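Local coordinates for protein putative esterase (PDB 2RAU) that probably acts as a lipase or related hydrolase of the alpha/beta-hydrolase clan and binds calcium, at residues A[24-29]-A[38-43]; A[54-59]-A[97-102]; A[295-300]-A[314-319]. One frame throughout, in Å; residues are numbered along the deposited sequence.

The three contacts follow one another along the chain and all reach the same mixed sheet, the core of an alpha/beta-hydrolase architecture. Contact 1 pairs the antiparallel hairpin strands 21-29 and 37-45. Contact 2 joins strands 52-56 and 94-100 in parallel; strand 94-100 also borders 37-45, so the two contacts touch, with centres about 10 Å apart, and Asp100 probably accepts hydrogen bonds from His41 and Ser39 of contact 1. In contact 3 the loop before strand 320-324 folds against strand 297-302; its centre is about 20 Å from that of contact 2 and about 28 Å from that of contact 1. Together they sample one sheet built from a hairpin, a parallel core and a distal parallel strand.

Contact 1: residues A[24-29]-A[38-43]; sequences NIWKMK and ISLHKV
Ile25 lies alongside His41, the two side chains pointing the same way from an antiparallel non-hydrogen-bonded pair. Ile25 CB stands 3.9 Å from Leu40 O. There the chain forks: Ile25 CG2, anti to the backbone N, stays 3.5 Å from Leu40 O and sits above the centre of one imidazole face, whereas Ile25 CG1, beside the backbone N (chi1 -51°), comes within 3.6 Å of His41 ND1. Ile25 CD1, at the tip, ends 3.5 Å from His41 CE1. An alanine here would probably open a gap beside the imidazole, leaving its rotation to the bonds that His41 makes with Glu23 and Asp100. The strands form a beta hairpin toward one end of the central sheet, and hydrogen-bonded pairs flank the Ile25-His41 step. One of these is Trp26 with Leu40, where Leu40 N donates to Trp26 O at 2.8 Å and Trp26 N returns a bond to Leu40 O at 3.0 Å. On the sheet face of Trp26, the indole presents its edge to the neighbouring strand: Lys42 CB lies in the ring plane, 3.8 Å from Trp26 CZ3. Beyond CB the extended Lys42 chain leads away to a salt bridge with Asp140.

Contact 2: residues A[54-59]-A[97-102]; sequences LILPGT and YTIDYR
Pro57 and Tyr101 slide past each other in opposite directions just beyond the ends of two parallel strands, and this is the tight part of the contact. The phenol hydroxyl donates to the proline carbonyl, with Tyr101 OH 2.7 Å from Pro57 O, and the acceptor lies in the plane of the ring at its edge. Pro57 CD packs over to Ile99 as well, 3.6 Å from Ile99 CG2. With Ile99 CG1 anti to the backbone N (chi1 -179°), the CG2 methyl is left in the crowded position between N and the carbonyl carbon, where Ile99 CG2 also lies 3.8 Å from Leu56 CD2. Leu66 of helix 63-68 also touches the proline.

Earlier, a parallel bridge joins Leu54 and Tyr97. Ile55 N bonds to Tyr97 O at 2.9 Å, and Leu54 CD1 lies against the same carbonyl. One residue further, in one of its two conformers, Thr98 OG1 donates to Ile55 O at 2.8 Å. The contact is looser at Gly58, where Gly58 O approaches Tyr101 CE2 no closer than 4.3 Å. An unidentified molecule, probably from the crystallisation liquor, lies about 4 Å from Gly58 between nearest atoms and may mark a pocket.

In alpha/beta hydrolases the loop after this strand commonly contributes to the oxyanion hole, and Gly58 touches a possible Ser-His-Asp triad (Ser152, His329, Asp177), so a similar role here remains a possibility. The chemistry of the contact implies at most an indirect effect: by gripping Pro57 O, the Tyr101 hydroxyl would probably help to hold the Pro57-Gly58 peptide, and with it the Gly58 N-H on the opposite side, in orientation.

Contact 3: residues A[295-300]-A[314-319]; sequences VPTIAF and ILPSNS
Thr297 and Pro316 cross at about a right angle, the hydroxyl of the one against the ring of the other. Thr297 OG1 lies 3.4 Å from Pro316 CG, with Pro316 CB a little farther off. The hydroxyl is set there by chi1 of -58°, which places OG1 beside the backbone N and anti to the carbonyl carbon. It is not left to the proline ring alone for company, because Thr297 OG1 donates within its own segment to Val295 O at 3.0 Å, from a position well above the carbonyl plane.

Ser319 meets the same threonine with its side chain: Ser319 OG is 3.4 Å from Thr297 CB and also close to CG2. Its hydroxyl, too, is committed within its own segment, Ser319 OG donating to Pro316 O at 2.6 Å. Ser319 N reaches that oxygen from the same face of its plane, so two donors grip the carbonyl and close a beta turn over Ser317 and Asn318. No hydrogen bond links the two segments directly. A CA-H...O contact does so instead, from Ser319 CA to Thr297 O at 3.4 Å, with an angle of 159° at the hydrogen.

Two further side chains flank this centre. The flat amide of Asn318 lies against the backbone of Pro296, with Asn318 CG 3.8 Å from Pro296 CA, while at the other end Leu315 CD1 touches Ala299 CB at 3.9 Å.

The turn delivers the chain into strand 320-324, whose first residue, Glu320, bonds through its backbone to Thr297 and Ala299. Ile298 makes backbone bonds to Leu173 and Leu175, and strand 297-302 runs parallel between 170-176 and 320-324. Leu315 reaches Leu175 and Leu159, the latter on helix 153-169, whereas Ile298 touches Trp349 of helix 338-353.

Contact 1: residues A[24-29]-A[38-43]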
# COMPACT_ATOMS: atom_id res chain seq x y z
N ASN A 24 9.48 15.19 2.21
CA ASN A 24 10.62 15.17 1.33
C ASN A 24 10.43 14.00 0.37
O ASN A 24 9.90 12.97 0.76
CB ASN A 24 11.91 15.06 2.12
CG ASN A 24 12.23 16.37 2.84
OD1 ASN A 24 12.76 17.26 2.24
ND2 ASN A 24 11.79 16.50 4.09
N ILE A 25 10.80 14.19 -0.88
CA ILE A 25 10.72 13.13 -1.88
C ILE A 25 12.05 13.06 -2.66
O ILE A 25 12.58 14.07 -3.10
CB ILE A 25 9.59 13.33 -2.91
CG1 ILE A 25 8.24 13.60 -2.23
CG2 ILE A 25 9.49 12.14 -3.80
CD1 ILE A 25 7.12 13.92 -3.19
N TRP A 26 12.54 11.83 -2.81
CA TRP A 26 13.70 11.53 -3.62
C TRP A 26 13.31 10.51 -4.63
O TRP A 26 12.45 9.68 -4.40
CB TRP A 26 14.83 10.94 -2.80
CG TRP A 26 15.35 11.79 -1.71
CD1 TRP A 26 16.45 12.58 -1.75
CD2 TRP A 26 14.83 11.90 -0.38
NE1 TRP A 26 16.66 13.16 -0.53
CE2 TRP A 26 15.67 12.77 0.33
CE3 TRP A 26 13.76 11.31 0.29
CZ2 TRP A 26 15.47 13.10 1.64
CZ3 TRP A 26 13.56 11.64 1.61
CH2 TRP A 26 14.42 12.52 2.28
N LYS A 27 14.03 10.54 -5.73
CA LYS A 27 13.82 9.64 -6.85
C LYS A 27 15.14 8.95 -7.26
O LYS A 27 16.23 9.57 -7.20
CB LYS A 27 13.37 10.53 -7.98
CG LYS A 27 12.96 9.88 -9.19
CD LYS A 27 12.60 10.97 -10.24
CE LYS A 27 11.17 11.01 -10.49
NZ LYS A 27 10.89 11.80 -11.75
N MSE A 28 15.04 7.69 -7.69
CA MSE A 28 16.20 6.96 -8.18
C MSE A 28 15.87 6.27 -9.50
O MSE A 28 14.91 5.54 -9.60
CB MSE A 28 16.63 5.87 -7.21
CG MSE A 28 17.82 5.01 -7.70
SE MSE A 28 18.34 3.69 -6.36
CE MSE A 28 19.45 4.88 -5.31
N LYS A 29 16.70 6.50 -10.51
CA LYS A 29 16.60 5.77 -11.73
C LYS A 29 17.10 4.35 -11.55
O LYS A 29 18.16 4.10 -10.97
CB LYS A 29 17.42 6.44 -12.79
CG LYS A 29 17.27 5.82 -14.18
CD LYS A 29 15.81 6.08 -14.74
CE LYS A 29 15.49 5.48 -16.15
NZ LYS A 29 15.37 4.00 -16.17
N ILE A 38 12.05 4.49 -9.19
CA ILE A 38 11.39 4.36 -7.86
C ILE A 38 11.54 5.68 -7.12
O ILE A 38 12.37 6.53 -7.50
CB ILE A 38 11.87 3.17 -6.99
CG1 ILE A 38 13.37 3.29 -6.69
CG2 ILE A 38 11.56 1.88 -7.69
CD1 ILE A 38 13.91 2.20 -5.75
N SER A 39 10.66 5.94 -6.18
CA SER A 39 10.80 7.10 -5.35
C SER A 39 10.50 6.81 -3.89
O SER A 39 9.98 5.77 -3.53
CB SER A 39 10.07 8.33 -5.91
OG SER A 39 8.84 7.99 -6.53
N LEU A 40 10.91 7.75 -3.04
CA LEU A 40 10.84 7.58 -1.61
C LEU A 40 10.31 8.85 -0.98
O LEU A 40 10.77 9.93 -1.34
CB LEU A 40 12.26 7.33 -1.08
CG LEU A 40 12.56 7.27 0.39
CD1 LEU A 40 11.61 6.23 0.91
CD2 LEU A 40 14.03 6.85 0.55
N HIS A 41 9.31 8.72 -0.10
CA HIS A 41 8.75 9.87 0.62
C HIS A 41 9.11 9.75 2.06
O HIS A 41 9.08 8.69 2.61
CB HIS A 41 7.21 9.93 0.54
CG HIS A 41 6.67 9.99 -0.86
ND1 HIS A 41 5.85 11.01 -1.30
CD2 HIS A 41 6.79 9.14 -1.90
CE1 HIS A 41 5.53 10.81 -2.57
NE2 HIS A 41 6.08 9.66 -2.96
N LYS A 42 9.46 10.87 2.68
CA LYS A 42 9.65 10.96 4.11
C LYS A 42 8.64 11.99 4.65
O LYS A 42 8.45 13.06 4.04
CB LYS A 42 11.07 11.43 4.46
CG LYS A 42 11.38 11.48 5.96
CD LYS A 42 12.72 12.10 6.21
CE LYS A 42 13.08 12.14 7.68
NZ LYS A 42 14.44 12.66 7.81
N VAL A 43 8.00 11.65 5.76
CA VAL A 43 7.14 12.59 6.46
C VAL A 43 7.58 12.70 7.91
O VAL A 43 7.82 11.71 8.57
CB VAL A 43 5.64 12.17 6.38
CG1 VAL A 43 4.68 13.15 7.14
CG2 VAL A 43 5.21 11.98 4.88

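Contact 2: residues A[54-59]-A[97-102]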
# COMPACT_ATOMS: atom_id res chain seq x y z
N LEU A 54 9.14 2.37 7.77
CA LEU A 54 8.90 2.32 6.33
C LEU A 54 7.61 1.54 6.09
O LEU A 54 7.44 0.40 6.57
CB LEU A 54 10.07 1.67 5.57
CG LEU A 54 9.87 1.27 4.10
CD1 LEU A 54 9.61 2.56 3.25
CD2 LEU A 54 11.05 0.43 3.61
N ILE A 55 6.72 2.14 5.31
CA ILE A 55 5.43 1.50 4.95
C ILE A 55 5.39 1.16 3.48
O ILE A 55 5.54 2.01 2.63
CB ILE A 55 4.22 2.38 5.40
CG1 ILE A 55 4.44 2.84 6.87
CG2 ILE A 55 2.87 1.59 5.20
CD1 ILE A 55 3.29 3.56 7.54
N LEU A 56 5.20 -0.12 3.21
CA LEU A 56 5.10 -0.67 1.87
C LEU A 56 3.65 -0.68 1.39
O LEU A 56 2.79 -1.30 2.00
CB LEU A 56 5.68 -2.08 1.89
CG LEU A 56 7.16 -2.28 2.31
CD1 LEU A 56 7.60 -3.72 2.14
CD2 LEU A 56 8.10 -1.29 1.54
N PRO A 57 3.35 0.05 0.31
CA PRO A 57 1.99 0.01 -0.18
C PRO A 57 1.58 -1.32 -0.77
O PRO A 57 2.41 -2.14 -1.08
CB PRO A 57 1.97 1.07 -1.29
CG PRO A 57 3.21 1.93 -1.01
CD PRO A 57 4.19 0.98 -0.47
N GLY A 58 0.26 -1.45 -1.00
CA GLY A 58 -0.34 -2.65 -1.57
C GLY A 58 -0.52 -2.49 -3.06
O GLY A 58 0.04 -1.59 -3.65
N THR A 59 -1.26 -3.41 -3.68
CA THR A 59 -1.46 -3.46 -5.12
C THR A 59 -2.10 -2.17 -5.63
O THR A 59 -3.11 -1.72 -5.09
CB THR A 59 -2.37 -4.65 -5.48
OG1 THR A 59 -1.91 -5.79 -4.78
CG2 THR A 59 -2.35 -4.98 -6.97
N TYR A 97 8.46 6.79 6.27
CA TYR A 97 8.88 6.75 4.91
C TYR A 97 7.98 5.82 4.16
O TYR A 97 7.40 4.89 4.73
CB TYR A 97 10.32 6.21 4.79
CG TYR A 97 11.40 6.97 5.55
CD1 TYR A 97 11.64 6.72 6.90
CD2 TYR A 97 12.21 7.87 4.91
CE1 TYR A 97 12.67 7.36 7.59
CE2 TYR A 97 13.26 8.53 5.59
CZ TYR A 97 13.47 8.27 6.93
OH TYR A 97 14.53 8.90 7.54
N THR A 98 7.85 6.04 2.86
CA THR A 98 7.05 5.16 2.03
C THR A 98 7.51 5.29 0.57
O THR A 98 7.89 6.34 0.11
CB THR A 98 5.52 5.40 2.23
OG1 THR A 98 4.77 4.46 1.43
CG2 THR A 98 5.11 6.87 1.92
N ILE A 99 7.41 4.17 -0.14
CA ILE A 99 8.01 3.94 -1.46
C ILE A 99 6.96 3.97 -2.57
O ILE A 99 5.82 3.47 -2.39
CB ILE A 99 8.72 2.55 -1.45
CG1 ILE A 99 9.39 2.27 -2.81
CG2 ILE A 99 7.76 1.42 -1.05
CD1 ILE A 99 10.30 0.93 -2.90
N ASP A 100 7.34 4.65 -3.66
CA ASP A 100 6.66 4.59 -4.92
C ASP A 100 7.36 3.50 -5.75
O ASP A 100 8.54 3.60 -6.08
CB ASP A 100 6.71 5.89 -5.68
CG ASP A 100 6.04 7.02 -4.96
OD1 ASP A 100 4.98 6.81 -4.35
OD2 ASP A 100 6.52 8.17 -5.05
N TYR A 101 6.64 2.42 -6.00
CA TYR A 101 7.15 1.34 -6.80
C TYR A 101 7.23 1.79 -8.24
O TYR A 101 6.67 2.83 -8.59
CB TYR A 101 6.19 0.17 -6.78
CG TYR A 101 5.91 -0.42 -5.43
CD1 TYR A 101 6.95 -0.86 -4.60
CD2 TYR A 101 4.60 -0.58 -5.00
CE1 TYR A 101 6.67 -1.44 -3.36
CE2 TYR A 101 4.32 -1.17 -3.78
CZ TYR A 101 5.35 -1.62 -2.96
OH TYR A 101 5.01 -2.21 -1.76
N ARG A 102 7.84 0.97 -9.09
CA ARG A 102 7.99 1.30 -10.52
C ARG A 102 6.65 1.53 -11.22
O ARG A 102 6.57 2.26 -12.24
CB ARG A 102 8.81 0.22 -11.22
CG ARG A 102 10.21 0.04 -10.62
CD ARG A 102 11.00 -0.96 -11.38
NE ARG A 102 12.19 -1.34 -10.63
CZ ARG A 102 13.34 -1.74 -11.17
NH1 ARG A 102 13.53 -1.81 -12.47
NH2 ARG A 102 14.34 -2.04 -10.37

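Contact 3: residues A[295-300]-A[314-319]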
# COMPACT_ATOMS: atom_id res chain seq x y z
N VAL A 295 11.53 -11.41 14.75
CA VAL A 295 11.25 -10.00 14.82
C VAL A 295 9.88 -9.84 15.51
O VAL A 295 8.93 -10.54 15.14
CB VAL A 295 11.20 -9.40 13.36
CG1 VAL A 295 10.57 -8.05 13.31
CG2 VAL A 295 12.62 -9.39 12.72
N PRO A 296 9.77 -8.96 16.53
CA PRO A 296 8.46 -8.61 17.10
C PRO A 296 7.52 -8.16 15.99
O PRO A 296 7.89 -7.31 15.16
CB PRO A 296 8.78 -7.43 18.02
CG PRO A 296 10.14 -7.67 18.43
CD PRO A 296 10.84 -8.23 17.22
N THR A 297 6.32 -8.71 16.01
CA THR A 297 5.31 -8.49 14.96
C THR A 297 3.92 -8.18 15.51
O THR A 297 3.49 -8.78 16.50
CB THR A 297 5.24 -9.74 14.00
OG1 THR A 297 6.53 -9.98 13.42
CG2 THR A 297 4.19 -9.56 12.90
N ILE A 298 3.26 -7.20 14.91
CA ILE A 298 1.83 -6.95 15.16
C ILE A 298 1.12 -7.09 13.80
O ILE A 298 1.59 -6.57 12.79
CB ILE A 298 1.56 -5.59 15.90
CG1 ILE A 298 0.09 -5.49 16.33
CG2 ILE A 298 2.04 -4.38 15.06
CD1 ILE A 298 -0.18 -4.33 17.21
N ALA A 299 0.01 -7.84 13.79
CA ALA A 299 -0.74 -8.12 12.57
C ALA A 299 -2.19 -7.78 12.80
O ALA A 299 -2.79 -8.23 13.75
CB ALA A 299 -0.59 -9.59 12.14
N PHE A 300 -2.73 -6.92 11.95
CA PHE A 300 -4.15 -6.57 11.97
C PHE A 300 -4.88 -7.33 10.85
O PHE A 300 -4.40 -7.37 9.72
CB PHE A 300 -4.36 -5.08 11.78
CG PHE A 300 -3.81 -4.24 12.89
CD1 PHE A 300 -2.46 -3.95 12.96
CD2 PHE A 300 -4.65 -3.69 13.85
CE1 PHE A 300 -1.96 -3.16 13.97
CE2 PHE A 300 -4.16 -2.88 14.86
CZ PHE A 300 -2.82 -2.61 14.90
N ILE A 314 1.89 -18.92 9.50
CA ILE A 314 3.19 -18.68 8.87
C ILE A 314 3.93 -17.45 9.44
O ILE A 314 5.07 -17.20 9.10
CB ILE A 314 3.04 -18.51 7.33
N LEU A 315 3.31 -16.71 10.36
CA LEU A 315 3.90 -15.50 10.96
C LEU A 315 4.92 -15.76 12.08
O LEU A 315 4.92 -16.81 12.68
CB LEU A 315 2.80 -14.60 11.53
CG LEU A 315 1.76 -13.99 10.60
CD1 LEU A 315 0.76 -13.23 11.45
CD2 LEU A 315 2.39 -13.09 9.54
N PRO A 316 5.80 -14.79 12.36
CA PRO A 316 6.73 -14.97 13.48
C PRO A 316 6.07 -15.40 14.81
O PRO A 316 4.89 -15.12 15.01
CB PRO A 316 7.39 -13.59 13.60
CG PRO A 316 7.36 -13.07 12.19
CD PRO A 316 6.06 -13.52 11.63
N SER A 317 6.82 -16.08 15.68
CA SER A 317 6.28 -16.63 16.94
C SER A 317 5.72 -15.53 17.86
O SER A 317 4.70 -15.70 18.52
CB SER A 317 7.34 -17.48 17.67
N ASN A 318 6.42 -14.41 17.91
CA ASN A 318 5.94 -13.22 18.65
C ASN A 318 4.47 -12.79 18.41
O ASN A 318 3.75 -12.39 19.34
CB ASN A 318 6.77 -11.99 18.23
CG ASN A 318 8.24 -12.14 18.57
OD1 ASN A 318 9.01 -12.84 17.86
ND2 ASN A 318 8.66 -11.47 19.67
N SER A 319 4.05 -12.89 17.16
CA SER A 319 2.98 -12.10 16.62
C SER A 319 1.73 -11.87 17.45
O SER A 319 1.10 -12.81 17.91
CB SER A 319 2.64 -12.65 15.24
OG SER A 319 3.81 -12.77 14.46